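Local coordinates for type IV pilus assembly protein PilF (Thermus thermophilus HB8, PDB 5OIU) that binds and probably hydrolyses ATP as a hexameric motor ATPase that powers the assembly of type IV pili, at residues 15-18 and 19-23; 60-63 and 64-68. One frame throughout, in Å; residues are numbered along the deposited sequence.

Contact 1 of 2, residues 15-18 and 19-23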
ATOM      1  N   VAL C  15      -2.232 -47.410 -21.560  1.00 41.51           N
ATOM      2  CA  VAL C  15      -2.947 -47.406 -20.291  1.00 42.51           C
ATOM      3  C   VAL C  15      -4.158 -46.501 -20.404  1.00 43.12           C
ATOM      4  O   VAL C  15      -5.222 -46.801 -19.844  1.00 40.07           O
ATOM      5  CB  VAL C  15      -2.016 -47.027 -19.104  1.00 43.49           C
ATOM      6  CG1 VAL C  15      -1.643 -45.579 -19.089  1.00 41.62           C
ATOM      7  CG2 VAL C  15      -2.665 -47.384 -17.774  1.00 42.74           C
ATOM      8  N   ILE C  16      -4.053 -45.430 -21.189  1.00 42.95           N
ATOM      9  CA  ILE C  16      -5.217 -44.584 -21.417  1.00 47.33           C
ATOM     10  C   ILE C  16      -6.266 -45.332 -22.239  1.00 44.19           C
ATOM     11  O   ILE C  16      -7.455 -45.329 -21.890  1.00 41.04           O
ATOM     12  CB  ILE C  16      -4.802 -43.245 -22.060  1.00 49.12           C
ATOM     13  CG1 ILE C  16      -3.666 -42.607 -21.247  1.00 43.83           C
ATOM     14  CG2 ILE C  16      -6.021 -42.286 -22.176  1.00 42.53           C
ATOM     15  CD1 ILE C  16      -3.422 -41.125 -21.515  1.00 43.15           C
ATOM     16  N   ARG C  17      -5.849 -46.010 -23.278  1.00 48.63           N
ATOM     17  CA  ARG C  17      -6.784 -46.814 -24.012  1.00 44.97           C
ATOM     18  C   ARG C  17      -7.457 -47.788 -23.084  1.00 44.59           C
ATOM     19  O   ARG C  17      -8.635 -47.889 -23.091  1.00 43.30           O
ATOM     20  CB  ARG C  17      -6.132 -47.523 -25.186  1.00 40.04           C
ATOM     21  CG  ARG C  17      -7.118 -48.287 -26.041  1.00 46.41           C
ATOM     22  CD  ARG C  17      -6.521 -48.853 -27.298  1.00 56.57           C
ATOM     23  NE  ARG C  17      -5.474 -49.823 -27.000  1.00 75.77           N
ATOM     24  CZ  ARG C  17      -4.164 -49.651 -27.187  1.00 56.47           C
ATOM     25  NH1 ARG C  17      -3.670 -48.531 -27.681  1.00 42.97           N
ATOM     26  NH2 ARG C  17      -3.341 -50.625 -26.864  1.00 51.30           N
ATOM     27  N   GLU C  18      -6.698 -48.489 -22.272  1.00 41.08           N
ATOM     28  CA  GLU C  18      -7.272 -49.503 -21.393  1.00 40.97           C
ATOM     29  C   GLU C  18      -8.188 -48.893 -20.330  1.00 40.86           C
ATOM     30  O   GLU C  18      -9.298 -49.395 -20.096  1.00 38.30           O
ATOM     31  CB  GLU C  18      -6.165 -50.325 -20.731  1.00 44.76           C
ATOM     32  CG  GLU C  18      -5.736 -51.554 -21.517  1.00 48.07           C
ATOM     33  CD  GLU C  18      -6.850 -52.554 -21.726  1.00 53.76           C
ATOM     34  OE1 GLU C  18      -7.892 -52.452 -21.027  1.00 52.04           O
ATOM     35  OE2 GLU C  18      -6.675 -53.461 -22.585  1.00 60.75           O
ATOM     36  N   ALA C  19      -7.736 -47.826 -19.656  1.00 37.96           N
ATOM     37  CA  ALA C  19      -8.596 -47.127 -18.697  1.00 36.15           C
ATOM     38  C   ALA C  19      -9.929 -46.732 -19.328  1.00 41.01           C
ATOM     39  O   ALA C  19     -11.000 -46.987 -18.759  1.00 37.80           O
ATOM     40  CB  ALA C  19      -7.885 -45.888 -18.140  1.00 33.80           C
ATOM     41  N   PHE C  20      -9.884 -46.119 -20.519  1.00 39.33           N
ATOM     42  CA  PHE C  20     -11.114 -45.696 -21.185  1.00 41.70           C
ATOM     43  C   PHE C  20     -12.055 -46.876 -21.437  1.00 41.88           C
ATOM     44  O   PHE C  20     -13.242 -46.814 -21.099  1.00 41.41           O
ATOM     45  CB  PHE C  20     -10.785 -44.980 -22.495  1.00 41.56           C
ATOM     46  CG  PHE C  20     -11.996 -44.503 -23.238  1.00 43.84           C
ATOM     47  CD1 PHE C  20     -12.732 -43.422 -22.767  1.00 39.49           C
ATOM     48  CD2 PHE C  20     -12.411 -45.143 -24.406  1.00 45.67           C
ATOM     49  CE1 PHE C  20     -13.854 -42.976 -23.445  1.00 42.99           C
ATOM     50  CE2 PHE C  20     -13.536 -44.692 -25.106  1.00 45.28           C
ATOM     51  CZ  PHE C  20     -14.261 -43.615 -24.620  1.00 48.69           C
ATOM     52  N   LEU C  21     -11.550 -47.957 -22.036  1.00 37.06           N
ATOM     53  CA  LEU C  21     -12.396 -49.138 -22.236  1.00 38.17           C
ATOM     54  C   LEU C  21     -12.813 -49.785 -20.915  1.00 40.71           C
ATOM     55  O   LEU C  21     -13.925 -50.316 -20.807  1.00 37.05           O
ATOM     56  CB  LEU C  21     -11.679 -50.161 -23.104  1.00 31.43           C
ATOM     57  CG  LEU C  21     -11.224 -49.665 -24.469  1.00 42.33           C
ATOM     58  CD1 LEU C  21     -10.179 -50.612 -25.040  1.00 41.59           C
ATOM     59  CD2 LEU C  21     -12.419 -49.506 -25.416  1.00 36.24           C
ATOM     60  N   GLN C  22     -11.944 -49.764 -19.904  1.00 41.98           N
ATOM     61  CA  GLN C  22     -12.318 -50.323 -18.608  1.00 44.73           C
ATOM     62  C   GLN C  22     -13.459 -49.566 -17.942  1.00 51.49           C
ATOM     63  O   GLN C  22     -14.077 -50.108 -17.011  1.00 46.85           O
ATOM     64  CB  GLN C  22     -11.119 -50.311 -17.659  1.00 46.32           C
ATOM     65  CG  GLN C  22     -10.258 -51.524 -17.784  1.00 50.53           C
ATOM     66  CD  GLN C  22     -11.090 -52.777 -17.760  1.00 51.29           C
ATOM     67  OE1 GLN C  22     -12.037 -52.904 -16.959  1.00 46.92           O
ATOM     68  NE2 GLN C  22     -10.762 -53.709 -18.648  1.00 48.38           N
ATOM     69  N   ASP C  23     -13.734 -48.328 -18.389  1.00 45.25           N
ATOM     70  CA  ASP C  23     -14.504 -47.352 -17.618  1.00 45.48           C
ATOM     71  C   ASP C  23     -13.824 -47.014 -16.280  1.00 42.20           C
ATOM     72  O   ASP C  23     -14.479 -46.657 -15.304  1.00 35.70           O
ATOM     73  CB  ASP C  23     -15.942 -47.831 -17.403  1.00 48.13           C
ATOM     74  CG  ASP C  23     -16.949 -46.730 -17.585  1.00 65.40           C
ATOM     75  OD1 ASP C  23     -16.926 -45.774 -16.772  1.00 68.76           O
ATOM     76  OD2 ASP C  23     -17.755 -46.812 -18.548  1.00 77.67           O
TER

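Contact 2 of 2, residues 60-63 and 64-68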
ATOM      1  N   VAL C  60       8.284 -41.961 -19.050  1.00 47.09           N
ATOM      2  CA  VAL C  60       6.828 -42.005 -18.934  1.00 49.54           C
ATOM      3  C   VAL C  60       6.292 -40.668 -18.428  1.00 53.23           C
ATOM      4  O   VAL C  60       5.355 -40.094 -19.004  1.00 48.73           O
ATOM      5  CB  VAL C  60       6.409 -43.176 -18.026  1.00 49.60           C
ATOM      6  CG1 VAL C  60       5.017 -42.965 -17.454  1.00 44.81           C
ATOM      7  CG2 VAL C  60       6.454 -44.464 -18.804  1.00 53.26           C
ATOM      8  N   ILE C  61       6.895 -40.143 -17.352  1.00 50.04           N
ATOM      9  CA  ILE C  61       6.490 -38.849 -16.804  1.00 46.13           C
ATOM     10  C   ILE C  61       6.689 -37.739 -17.826  1.00 46.27           C
ATOM     11  O   ILE C  61       5.974 -36.734 -17.811  1.00 49.79           O
ATOM     12  CB  ILE C  61       7.258 -38.586 -15.489  1.00 46.50           C
ATOM     13  CG1 ILE C  61       6.683 -39.457 -14.382  1.00 46.48           C
ATOM     14  CG2 ILE C  61       7.200 -37.118 -15.048  1.00 42.24           C
ATOM     15  CD1 ILE C  61       5.386 -38.935 -13.836  1.00 44.02           C
ATOM     16  N   SER C  62       7.648 -37.894 -18.732  1.00 51.30           N
ATOM     17  CA  SER C  62       7.855 -36.861 -19.740  1.00 52.88           C
ATOM     18  C   SER C  62       6.718 -36.852 -20.751  1.00 51.01           C
ATOM     19  O   SER C  62       6.185 -35.791 -21.091  1.00 47.96           O
ATOM     20  CB  SER C  62       9.200 -37.064 -20.430  1.00 57.12           C
ATOM     21  OG  SER C  62       9.710 -35.825 -20.897  1.00 68.26           O
ATOM     22  N   VAL C  63       6.327 -38.034 -21.240  1.00 53.49           N
ATOM     23  CA  VAL C  63       5.214 -38.120 -22.186  1.00 54.34           C
ATOM     24  C   VAL C  63       3.956 -37.536 -21.570  1.00 51.92           C
ATOM     25  O   VAL C  63       3.222 -36.760 -22.196  1.00 52.93           O
ATOM     26  CB  VAL C  63       4.984 -39.578 -22.620  1.00 53.11           C
ATOM     27  CG1 VAL C  63       3.799 -39.659 -23.536  1.00 47.46           C
ATOM     28  CG2 VAL C  63       6.222 -40.123 -23.298  1.00 59.31           C
ATOM     29  N   VAL C  64       3.701 -37.902 -20.320  1.00 49.53           N
ATOM     30  CA  VAL C  64       2.504 -37.458 -19.628  1.00 51.03           C
ATOM     31  C   VAL C  64       2.554 -35.951 -19.371  1.00 50.72           C
ATOM     32  O   VAL C  64       1.541 -35.248 -19.498  1.00 42.33           O
ATOM     33  CB  VAL C  64       2.366 -38.286 -18.343  1.00 46.96           C
ATOM     34  CG1 VAL C  64       1.373 -37.691 -17.437  1.00 44.55           C
ATOM     35  CG2 VAL C  64       1.977 -39.695 -18.704  1.00 46.38           C
ATOM     36  N   LYS C  65       3.742 -35.426 -19.040  1.00 50.90           N
ATOM     37  CA  LYS C  65       3.886 -33.993 -18.798  1.00 46.23           C
ATOM     38  C   LYS C  65       3.669 -33.202 -20.074  1.00 48.97           C
ATOM     39  O   LYS C  65       2.953 -32.192 -20.070  1.00 52.00           O
ATOM     40  CB  LYS C  65       5.262 -33.673 -18.212  1.00 48.96           C
ATOM     41  CG  LYS C  65       5.285 -33.580 -16.713  1.00 46.82           C
ATOM     42  CD  LYS C  65       6.621 -33.106 -16.230  1.00 50.49           C
ATOM     43  CE  LYS C  65       6.793 -33.374 -14.755  1.00 48.33           C
ATOM     44  NZ  LYS C  65       7.944 -32.594 -14.232  1.00 50.98           N
ATOM     45  N   ILE C  66       4.285 -33.637 -21.180  1.00 50.82           N
ATOM     46  CA  ILE C  66       4.109 -32.927 -22.442  1.00 50.89           C
ATOM     47  C   ILE C  66       2.649 -32.958 -22.865  1.00 48.03           C
ATOM     48  O   ILE C  66       2.121 -31.969 -23.384  1.00 49.18           O
ATOM     49  CB  ILE C  66       5.025 -33.512 -23.531  1.00 51.34           C
ATOM     50  CG1 ILE C  66       6.440 -32.990 -23.359  1.00 48.34           C
ATOM     51  CG2 ILE C  66       4.540 -33.104 -24.909  1.00 44.06           C
ATOM     52  CD1 ILE C  66       7.454 -33.888 -23.979  1.00 60.33           C
ATOM     53  N   MET C  67       1.973 -34.090 -22.640  1.00 47.16           N
ATOM     54  CA  MET C  67       0.554 -34.189 -22.967  1.00 46.09           C
ATOM     55  C   MET C  67      -0.272 -33.160 -22.209  1.00 50.41           C
ATOM     56  O   MET C  67      -1.276 -32.659 -22.731  1.00 48.85           O
ATOM     57  CB  MET C  67       0.032 -35.591 -22.656  1.00 45.57           C
ATOM     58  CG  MET C  67       0.207 -36.601 -23.780  1.00 50.99           C
ATOM     59  SD  MET C  67      -0.062 -38.297 -23.225  1.00 55.29           S
ATOM     60  CE  MET C  67      -1.834 -38.309 -23.121  1.00 48.96           C
ATOM     61  N   GLY C  68       0.122 -32.837 -20.981  1.00 46.39           N
ATOM     62  CA  GLY C  68      -0.626 -31.875 -20.210  1.00 47.17           C
ATOM     63  C   GLY C  68      -0.065 -30.480 -20.239  1.00 51.41           C
ATOM     64  O   GLY C  68      -0.579 -29.614 -19.520  1.00 48.62           O
TER

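Contact 1 of 2, residues 15-18 and 19-23
Glu18 and Gln22, one turn apart near the end of helix 6-22, which closes with a Schellman motif at Asp23, run their chains alongside each other in the same direction. Both bend at chi2. The carboxylate and the amide end up nearly coplanar, their planes 17° apart, yet Glu18 OE1 stays 3.9 Å from Gln22 NE2, beyond hydrogen-bonding range, so the two groups hold each other only loosely. Closer in, Gln22 packs its aliphatic part on the backbone of the preceding turn, CG lying 3.3 Å from Glu18 O.

Arg17 and Leu21 form a second such pair one step round the helix. Arg17 CG stands opposite its own N (chi1 -175°) and meets Leu21 CD1 at 4.0 Å, an apolar touch made by the arginine's second methylene; the chain bends farther out, at chi3. Leu21 takes the other common setting, CG beside its N, which lays CG 3.4 Å from Arg17 O.

Phe20 meets the preceding turn through CB, on Ile16 O, and its ring goes to Ile90 and Val92 of strand 90-101. Val15, Ile16 and Ala19 are buried on the sheet side, Val15 meeting Val38 and Leu40, Ile16 meeting Leu94, and Ala19 meeting Ile27. The segment is thus amphipathic, covering the six-stranded antiparallel sheet with one face; Leu21 lies on the outer side, and Arg17 and Gln22 flank it at the margins, still reaching Ile90 and Ile42.

Four i to i+4 backbone bonds link the two segments, the last from Gln22 N to Glu18 O at 2.7 Å. Beyond it Asp23 adopts positive phi (61°), and Asp23 N reaches back to Phe20 O at 3.1 Å.

Contact 2 of 2, residues 60-63 and 64-68
Four successive i to i+4 bonds carry the backbone from Val60 to Met67, the one from Lys65 N to Ile61 O being the most bent, with an N-H...O angle of 147°. Lys65 CB and CG lie against Ile61 O, and its chain then crosses Ile61 at a slant. Ile61 CG2, set opposite its own N, meets Lys65 CE at 3.8 Å. The lysine, extended beyond CG, thus runs its methylenes past Ile61 before NZ forms a salt bridge to Glu105 OE2 and a hydrogen bond to Asn71 O, which satisfy this buried ammonium.

Val63 and Met67 also cross, on another flank, with Val63 CG1 4.1 Å from Met67 SD. Met67 CG lies 3.4 Å from Val63 O, and the bend at chi3 (76°) turns the methyl out of the line of the chain.

This is the end of an amphipathic helix packed on the six-stranded antiparallel sheet, with helix 6-22 beside it. Helix 57-67 packs Val64 and Met67 on Val12 of helix 6-22, presses Ile61 against Ala107 of strand 104-111, and reaches Val83 and Tyr85 of strand 79-87 through Met67.

How the contacts relate
Contact 1 comes first along the chain, near the end of helix 6-22, and contact 2 follows near the end of helix 57-67, after strands 26-31, 36-42 and 45-52. Their centres are about 17 Å apart, yet they touch where Ile16 CD1 packs on Met67 CE at 3.6 Å. Both helices pack on the six-stranded antiparallel sheet, and Ile16 and Met67 join them into one hydrophobic layer over it. This alpha/beta unit is distinct from the mixed sheet that carries the P-loop. The side chain of Phe20 is about 12 Å from a bound ATP, too far to touch it; strand 79-87, which Met67 touches, carries Arg82 of the ATP pocket.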